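PDB 1UJN: dehydroquinate synthase from Thermus thermophilus, which probably converts 3-deoxy-D-arabino-heptulosonate 7-phosphate to 3-dehydroquinate, with release of phosphate, in the second step of chorismate biosynthesis, using NAD and a divalent metal ion. Local coordinates for residues T97-F102 / T132-P137; L56-G61 / G71-W76. All blocks are in the same frame, centred on the assembly; numbering follows the deposited sequence.

Interaction 1 (T97-F102 / T132-P137)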
ATOM      1  N   THR A  97     -10.751  -7.490  -9.103  1.00 21.72           N
ATOM      2  CA  THR A  97      -9.302  -7.540  -8.998  1.00 24.42           C
ATOM      3  C   THR A  97      -8.787  -6.226  -8.429  1.00 23.06           C
ATOM      4  O   THR A  97      -7.786  -6.210  -7.717  1.00 23.12           O
ATOM      5  CB  THR A  97      -8.626  -7.855 -10.356  1.00 26.47           C
ATOM      6  OG1 THR A  97      -9.202  -7.055 -11.388  1.00 28.39           O
ATOM      7  CG2 THR A  97      -8.801  -9.324 -10.699  1.00 30.07           C
ATOM      8  N   ASP A  98      -9.480  -5.128  -8.728  1.00 19.38           N
ATOM      9  CA  ASP A  98      -9.092  -3.818  -8.198  1.00 20.65           C
ATOM     10  C   ASP A  98      -9.207  -3.857  -6.672  1.00 19.59           C
ATOM     11  O   ASP A  98      -8.261  -3.527  -5.951  1.00 18.32           O
ATOM     12  CB  ASP A  98     -10.009  -2.714  -8.756  1.00 19.90           C
ATOM     13  CG  ASP A  98      -9.580  -2.229 -10.134  1.00 26.42           C
ATOM     14  OD1 ASP A  98     -10.318  -1.420 -10.738  1.00 29.11           O
ATOM     15  OD2 ASP A  98      -8.506  -2.644 -10.616  1.00 27.00           O
ATOM     16  N   LEU A  99     -10.376  -4.265  -6.185  1.00 17.54           N
ATOM     17  CA  LEU A  99     -10.622  -4.355  -4.748  1.00 18.09           C
ATOM     18  C   LEU A  99      -9.755  -5.432  -4.098  1.00 18.59           C
ATOM     19  O   LEU A  99      -9.026  -5.159  -3.139  1.00 17.71           O
ATOM     20  CB  LEU A  99     -12.095  -4.669  -4.487  1.00 20.04           C
ATOM     21  CG  LEU A  99     -12.450  -5.009  -3.036  1.00 20.46           C
ATOM     22  CD1 LEU A  99     -12.361  -3.752  -2.180  1.00 20.59           C
ATOM     23  CD2 LEU A  99     -13.836  -5.601  -2.979  1.00 23.17           C
ATOM     24  N   GLY A 100      -9.836  -6.650  -4.630  1.00 19.06           N
ATOM     25  CA  GLY A 100      -9.064  -7.763  -4.092  1.00 18.46           C
ATOM     26  C   GLY A 100      -7.559  -7.557  -4.114  1.00 17.20           C
ATOM     27  O   GLY A 100      -6.856  -7.979  -3.194  1.00 16.86           O
ATOM     28  N   GLY A 101      -7.057  -6.919  -5.168  1.00 17.14           N
ATOM     29  CA  GLY A 101      -5.631  -6.673  -5.258  1.00 17.34           C
ATOM     30  C   GLY A 101      -5.186  -5.675  -4.203  1.00 18.28           C
ATOM     31  O   GLY A 101      -4.089  -5.782  -3.661  1.00 16.02           O
ATOM     32  N   PHE A 102      -6.047  -4.702  -3.908  1.00 18.14           N
ATOM     33  CA  PHE A 102      -5.738  -3.683  -2.907  1.00 16.54           C
ATOM     34  C   PHE A 102      -5.799  -4.281  -1.502  1.00 18.43           C
ATOM     35  O   PHE A 102      -4.992  -3.932  -0.630  1.00 16.41           O
ATOM     36  CB  PHE A 102      -6.709  -2.506  -3.046  1.00 16.23           C
ATOM     37  CG  PHE A 102      -6.414  -1.364  -2.111  1.00 15.93           C
ATOM     38  CD1 PHE A 102      -5.122  -0.851  -2.003  1.00 16.24           C
ATOM     39  CD2 PHE A 102      -7.429  -0.801  -1.342  1.00 15.92           C
ATOM     40  CE1 PHE A 102      -4.843   0.209  -1.143  1.00 19.05           C
ATOM     41  CE2 PHE A 102      -7.165   0.263  -0.473  1.00 17.40           C
ATOM     42  CZ  PHE A 102      -5.868   0.770  -0.372  1.00 19.97           C
ATOM     43  N   THR A 132      -4.250  -1.404  -8.494  1.00 19.59           N
ATOM     44  CA  THR A 132      -5.329  -1.894  -7.640  1.00 17.39           C
ATOM     45  C   THR A 132      -5.862  -0.677  -6.900  1.00 18.24           C
ATOM     46  O   THR A 132      -5.202   0.364  -6.868  1.00 16.75           O
ATOM     47  CB  THR A 132      -4.834  -2.931  -6.597  1.00 19.39           C
ATOM     48  OG1 THR A 132      -4.121  -2.265  -5.548  1.00 17.38           O
ATOM     49  CG2 THR A 132      -3.919  -3.957  -7.253  1.00 18.99           C
ATOM     50  N   GLY A 133      -7.052  -0.790  -6.317  1.00 18.17           N
ATOM     51  CA  GLY A 133      -7.585   0.345  -5.587  1.00 18.77           C
ATOM     52  C   GLY A 133      -9.097   0.407  -5.497  1.00 21.50           C
ATOM     53  O   GLY A 133      -9.804  -0.481  -5.969  1.00 20.43           O
ATOM     54  N   ILE A 134      -9.585   1.477  -4.880  1.00 21.05           N
ATOM     55  CA  ILE A 134     -11.012   1.677  -4.689  1.00 22.21           C
ATOM     56  C   ILE A 134     -11.369   3.141  -4.960  1.00 23.67           C
ATOM     57  O   ILE A 134     -10.490   3.966  -5.231  1.00 21.79           O
ATOM     58  CB  ILE A 134     -11.423   1.308  -3.244  1.00 21.46           C
ATOM     59  CG1 ILE A 134     -10.601   2.127  -2.243  1.00 22.22           C
ATOM     60  CG2 ILE A 134     -11.194  -0.190  -2.998  1.00 20.83           C
ATOM     61  CD1 ILE A 134     -11.048   1.974  -0.798  1.00 24.70           C
ATOM     62  N   ASN A 135     -12.660   3.456  -4.881  1.00 22.33           N
ATOM     63  CA  ASN A 135     -13.136   4.815  -5.120  1.00 24.61           C
ATOM     64  C   ASN A 135     -13.456   5.528  -3.811  1.00 25.71           C
ATOM     65  O   ASN A 135     -13.535   4.907  -2.751  1.00 26.17           O
ATOM     66  CB  ASN A 135     -14.420   4.807  -5.965  1.00 23.00           C
ATOM     67  CG  ASN A 135     -14.289   3.991  -7.233  1.00 24.31           C
ATOM     68  OD1 ASN A 135     -13.315   4.124  -7.972  1.00 26.44           O
ATOM     69  ND2 ASN A 135     -15.286   3.151  -7.502  1.00 23.33           N
ATOM     70  N   LEU A 136     -13.642   6.842  -3.914  1.00 26.70           N
ATOM     71  CA  LEU A 136     -14.016   7.689  -2.785  1.00 27.46           C
ATOM     72  C   LEU A 136     -15.170   8.543  -3.303  1.00 28.92           C
ATOM     73  O   LEU A 136     -15.364   8.663  -4.512  1.00 28.56           O
ATOM     74  CB  LEU A 136     -12.873   8.625  -2.380  1.00 26.05           C
ATOM     75  CG  LEU A 136     -11.594   8.049  -1.777  1.00 24.48           C
ATOM     76  CD1 LEU A 136     -10.569   9.169  -1.591  1.00 22.43           C
ATOM     77  CD2 LEU A 136     -11.912   7.385  -0.455  1.00 23.53           C
ATOM     78  N   PRO A 137     -15.955   9.139  -2.397  1.00 31.36           N
ATOM     79  CA  PRO A 137     -17.071   9.979  -2.844  1.00 31.99           C
ATOM     80  C   PRO A 137     -16.548  11.110  -3.728  1.00 33.07           C
ATOM     81  O   PRO A 137     -17.232  11.567  -4.647  1.00 33.63           O
ATOM     82  CB  PRO A 137     -17.648  10.496  -1.533  1.00 32.37           C
ATOM     83  CG  PRO A 137     -17.434   9.340  -0.609  1.00 34.21           C
ATOM     84  CD  PRO A 137     -16.017   8.910  -0.943  1.00 30.32           C
TER

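Interaction 2 (L56-G61 / G71-W76)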
ATOM      1  N   LEU A  56     -15.554 -15.822   0.009  1.00 22.65           N
ATOM      2  CA  LEU A  56     -16.438 -14.691   0.264  1.00 23.77           C
ATOM      3  C   LEU A  56     -16.912 -14.136  -1.069  1.00 25.67           C
ATOM      4  O   LEU A  56     -16.094 -13.762  -1.924  1.00 22.43           O
ATOM      5  CB  LEU A  56     -15.711 -13.589   1.046  1.00 25.73           C
ATOM      6  CG  LEU A  56     -16.544 -12.322   1.294  1.00 27.04           C
ATOM      7  CD1 LEU A  56     -17.728 -12.657   2.206  1.00 29.49           C
ATOM      8  CD2 LEU A  56     -15.685 -11.237   1.925  1.00 26.71           C
ATOM      9  N   GLY A  57     -18.232 -14.099  -1.246  1.00 24.07           N
ATOM     10  CA  GLY A  57     -18.815 -13.594  -2.474  1.00 25.98           C
ATOM     11  C   GLY A  57     -19.203 -12.136  -2.336  1.00 26.42           C
ATOM     12  O   GLY A  57     -19.635 -11.696  -1.272  1.00 28.66           O
ATOM     13  N   LEU A  58     -19.043 -11.383  -3.414  1.00 27.54           N
ATOM     14  CA  LEU A  58     -19.364  -9.969  -3.400  1.00 28.79           C
ATOM     15  C   LEU A  58     -20.045  -9.569  -4.693  1.00 30.04           C
ATOM     16  O   LEU A  58     -19.852 -10.200  -5.731  1.00 27.17           O
ATOM     17  CB  LEU A  58     -18.089  -9.135  -3.259  1.00 31.44           C
ATOM     18  CG  LEU A  58     -17.155  -9.324  -2.067  1.00 32.84           C
ATOM     19  CD1 LEU A  58     -15.902  -8.494  -2.294  1.00 35.87           C
ATOM     20  CD2 LEU A  58     -17.847  -8.912  -0.787  1.00 35.40           C
ATOM     21  N   PRO A  59     -20.882  -8.526  -4.642  1.00 31.71           N
ATOM     22  CA  PRO A  59     -21.536  -8.106  -5.879  1.00 32.26           C
ATOM     23  C   PRO A  59     -20.464  -7.375  -6.680  1.00 32.19           C
ATOM     24  O   PRO A  59     -19.665  -6.632  -6.107  1.00 33.56           O
ATOM     25  CB  PRO A  59     -22.629  -7.153  -5.394  1.00 31.94           C
ATOM     26  CG  PRO A  59     -22.946  -7.671  -4.018  1.00 34.36           C
ATOM     27  CD  PRO A  59     -21.562  -7.952  -3.467  1.00 33.21           C
ATOM     28  N   GLY A  60     -20.426  -7.601  -7.987  1.00 31.42           N
ATOM     29  CA  GLY A  60     -19.446  -6.921  -8.811  1.00 32.18           C
ATOM     30  C   GLY A  60     -19.910  -5.496  -9.031  1.00 31.62           C
ATOM     31  O   GLY A  60     -20.887  -5.063  -8.426  1.00 31.90           O
ATOM     32  N   GLY A  61     -19.229  -4.758  -9.894  1.00 31.30           N
ATOM     33  CA  GLY A  61     -19.642  -3.387 -10.132  1.00 30.36           C
ATOM     34  C   GLY A  61     -18.846  -2.416  -9.288  1.00 29.22           C
ATOM     35  O   GLY A  61     -18.089  -2.824  -8.408  1.00 27.64           O
ATOM     36  N   GLY A  71     -13.041  -2.565   4.042  1.00 23.38           N
ATOM     37  CA  GLY A  71     -12.956  -2.870   5.454  1.00 23.22           C
ATOM     38  C   GLY A  71     -13.576  -4.213   5.780  1.00 24.59           C
ATOM     39  O   GLY A  71     -13.060  -4.952   6.612  1.00 22.45           O
ATOM     40  N   LYS A  72     -14.683  -4.529   5.115  1.00 24.76           N
ATOM     41  CA  LYS A  72     -15.376  -5.795   5.339  1.00 26.60           C
ATOM     42  C   LYS A  72     -14.496  -6.981   4.963  1.00 24.62           C
ATOM     43  O   LYS A  72     -14.391  -7.945   5.717  1.00 23.90           O
ATOM     44  CB  LYS A  72     -16.673  -5.851   4.525  1.00 28.60           C
ATOM     45  CG  LYS A  72     -17.580  -7.014   4.908  1.00 34.56           C
ATOM     46  CD  LYS A  72     -18.931  -6.925   4.204  1.00 38.39           C
ATOM     47  CE  LYS A  72     -18.843  -7.405   2.768  1.00 39.38           C
ATOM     48  NZ  LYS A  72     -18.945  -8.891   2.697  1.00 42.26           N
ATOM     49  N   VAL A  73     -13.861  -6.907   3.797  1.00 22.66           N
ATOM     50  CA  VAL A  73     -12.999  -7.996   3.352  1.00 21.64           C
ATOM     51  C   VAL A  73     -11.805  -8.159   4.289  1.00 20.92           C
ATOM     52  O   VAL A  73     -11.447  -9.275   4.657  1.00 21.94           O
ATOM     53  CB  VAL A  73     -12.503  -7.766   1.903  1.00 20.86           C
ATOM     54  CG1 VAL A  73     -11.625  -8.940   1.461  1.00 23.23           C
ATOM     55  CG2 VAL A  73     -13.701  -7.621   0.963  1.00 21.59           C
ATOM     56  N   LEU A  74     -11.187  -7.051   4.685  1.00 21.12           N
ATOM     57  CA  LEU A  74     -10.047  -7.127   5.594  1.00 20.64           C
ATOM     58  C   LEU A  74     -10.422  -7.792   6.926  1.00 21.37           C
ATOM     59  O   LEU A  74      -9.696  -8.648   7.429  1.00 20.98           O
ATOM     60  CB  LEU A  74      -9.476  -5.726   5.836  1.00 20.07           C
ATOM     61  CG  LEU A  74      -8.766  -5.094   4.632  1.00 18.77           C
ATOM     62  CD1 LEU A  74      -8.596  -3.600   4.872  1.00 19.43           C
ATOM     63  CD2 LEU A  74      -7.404  -5.761   4.412  1.00 20.82           C
ATOM     64  N   SER A  75     -11.553  -7.400   7.500  1.00 23.73           N
ATOM     65  CA  SER A  75     -11.980  -7.991   8.766  1.00 24.62           C
ATOM     66  C   SER A  75     -12.318  -9.466   8.590  1.00 25.10           C
ATOM     67  O   SER A  75     -12.133 -10.270   9.505  1.00 26.50           O
ATOM     68  CB  SER A  75     -13.184  -7.234   9.324  1.00 24.51           C
ATOM     69  OG  SER A  75     -12.774  -5.986   9.859  1.00 28.11           O
ATOM     70  N   TRP A  76     -12.800  -9.818   7.402  1.00 25.92           N
ATOM     71  CA  TRP A  76     -13.151 -11.201   7.105  1.00 24.48           C
ATOM     72  C   TRP A  76     -11.875 -12.043   7.150  1.00 25.89           C
ATOM     73  O   TRP A  76     -11.854 -13.122   7.742  1.00 23.84           O
ATOM     74  CB  TRP A  76     -13.818 -11.285   5.725  1.00 26.33           C
ATOM     75  CG  TRP A  76     -14.162 -12.675   5.295  1.00 28.59           C
ATOM     76  CD1 TRP A  76     -15.093 -13.504   5.853  1.00 31.26           C
ATOM     77  CD2 TRP A  76     -13.554 -13.413   4.232  1.00 31.21           C
ATOM     78  NE1 TRP A  76     -15.100 -14.716   5.205  1.00 33.06           N
ATOM     79  CE2 TRP A  76     -14.164 -14.688   4.205  1.00 31.67           C
ATOM     80  CE3 TRP A  76     -12.552 -13.122   3.298  1.00 31.90           C
ATOM     81  CZ2 TRP A  76     -13.803 -15.671   3.279  1.00 33.59           C
ATOM     82  CZ3 TRP A  76     -12.193 -14.105   2.372  1.00 34.28           C
ATOM     83  CH2 TRP A  76     -12.820 -15.361   2.374  1.00 32.26           C
TER
HETATM   84  O   HOH W   1     -20.563 -10.872   1.540  1.00 45.69           O

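Interaction 1 (T97-F102 / T132-P137)
Phe102 brings its ring against strand 132-136 at a slant: CG lies 4.0 Å from Gly133 CA, CD2 reaches to 4.2 Å from Ile134 CG2, and Thr132 OG1 comes near CD1. CB already points at the strand, and with CG anti to the backbone N (chi1 -176°) CG is set beside Gly133 CA. Tyr70 of the same chain stacks on this ring, and Tyr70 of the second subunit also packs against Phe102. The other flat group is the carbonyl of Asp98. Its O takes two N-H groups from opposite faces of the carbonyl plane: Phe102 N, the helix's own bond, and Gly133 N, at 3.0 Å from Asp98 O with an N-H...O angle of 161°. Gly133 N stands above that plane, 47° out of it. Gly101 lets the backbones come this close: a CB there would run into Thr132 CG2, which already lies 3.7 Å from Gly101 C. Gly133 is glycine for a separate reason, its own backbone angles. Thr132 crosses Phe102 at about a right angle, its OG1 3.4 Å from Phe102 CA and hydrogen-bonded to Ala145 O, while Arg109 of the second subunit bonds Thr132 O. Farther along, Leu99 CD1 meets Ile134 CG2 at 3.8 Å. The Asp98 carboxylate takes no part in the strand bond; it makes a salt bridge to Lys65, and its side chain lies about 6 Å from that of Lys131, predicted to bind NAD. Gripped by Phe102 N and Gly133 N together, the Asp98 carbonyl serves its own helix and the strand at once, a polar tie flanked by apolar packing.

Interaction 2 (L56-G61 / G71-W76)
Leu56 CB sits over the six-membered ring of Trp76, 3.5 Å from its centroid and 7° off the ring normal, a CH-pi contact. It belongs to a beta-alpha-beta crossover of the Rossmann-like N-terminal domain: the edge strand 55-58 leads into helix 67-80, which runs nearly antiparallel to it and returns the chain to strand 87-92. The side chains of Leu56 and Trp76, both with CG anti to the backbone N, run alongside each other in opposing senses. The leucine lays more than one carbon on the indole: besides CB over the benzene part, its CD2 comes within 3.8 Å of Trp76 CD2, one of the two atoms shared by the rings. An alanine in place of Trp76 would probably leave Leu56 CB and CD2 without the ring they lie on and open a gap between strand and helix. Deeper in, Val73 CG2 receives both leucines, Leu56 CD2 at 4.2 Å and Leu58 CD1 at 4.0 Å. Leu58 also reaches Leu34 of the neighbouring strand and Leu99 of helix 94-106, placing this row of methyls between sheet and helices. Lys72 borders the contact on the solvent side. Its chain bends twice, at chi3 (79°) and chi4 (83°), and NZ ends up 3.7 Å from Leu58 CD2, with the aliphatic CE also near that methyl. The ammonium group is bonded to the strand through water: NZ of Lys72 donates to a water at 2.8 Å, and that water donates in turn to Gly57 O at 3.1 Å.

From the N terminus, interaction 2 comes first: it closes the short connection between strand 55-58 and helix 67-80. The chain then passes through strand 87-92 into helix 94-106, where interaction 1 opens. Its longer loop, holding strand 112-117, helix 120-126 and the predicted NAD-binding Thr118, Thr119 and Lys131, is closed by strand 131-136. The two follow in series, neither nesting nor crossing. In space they join where Leu99 CD2 packs 3.6 Å from Leu58 CD1; this contact links the edge of the main sheet and helix 67-80 to helix 94-106 and, through it, to the small two-stranded sheet. Both also touch the second subunit, whose Glu138 bonds Ser75 OG.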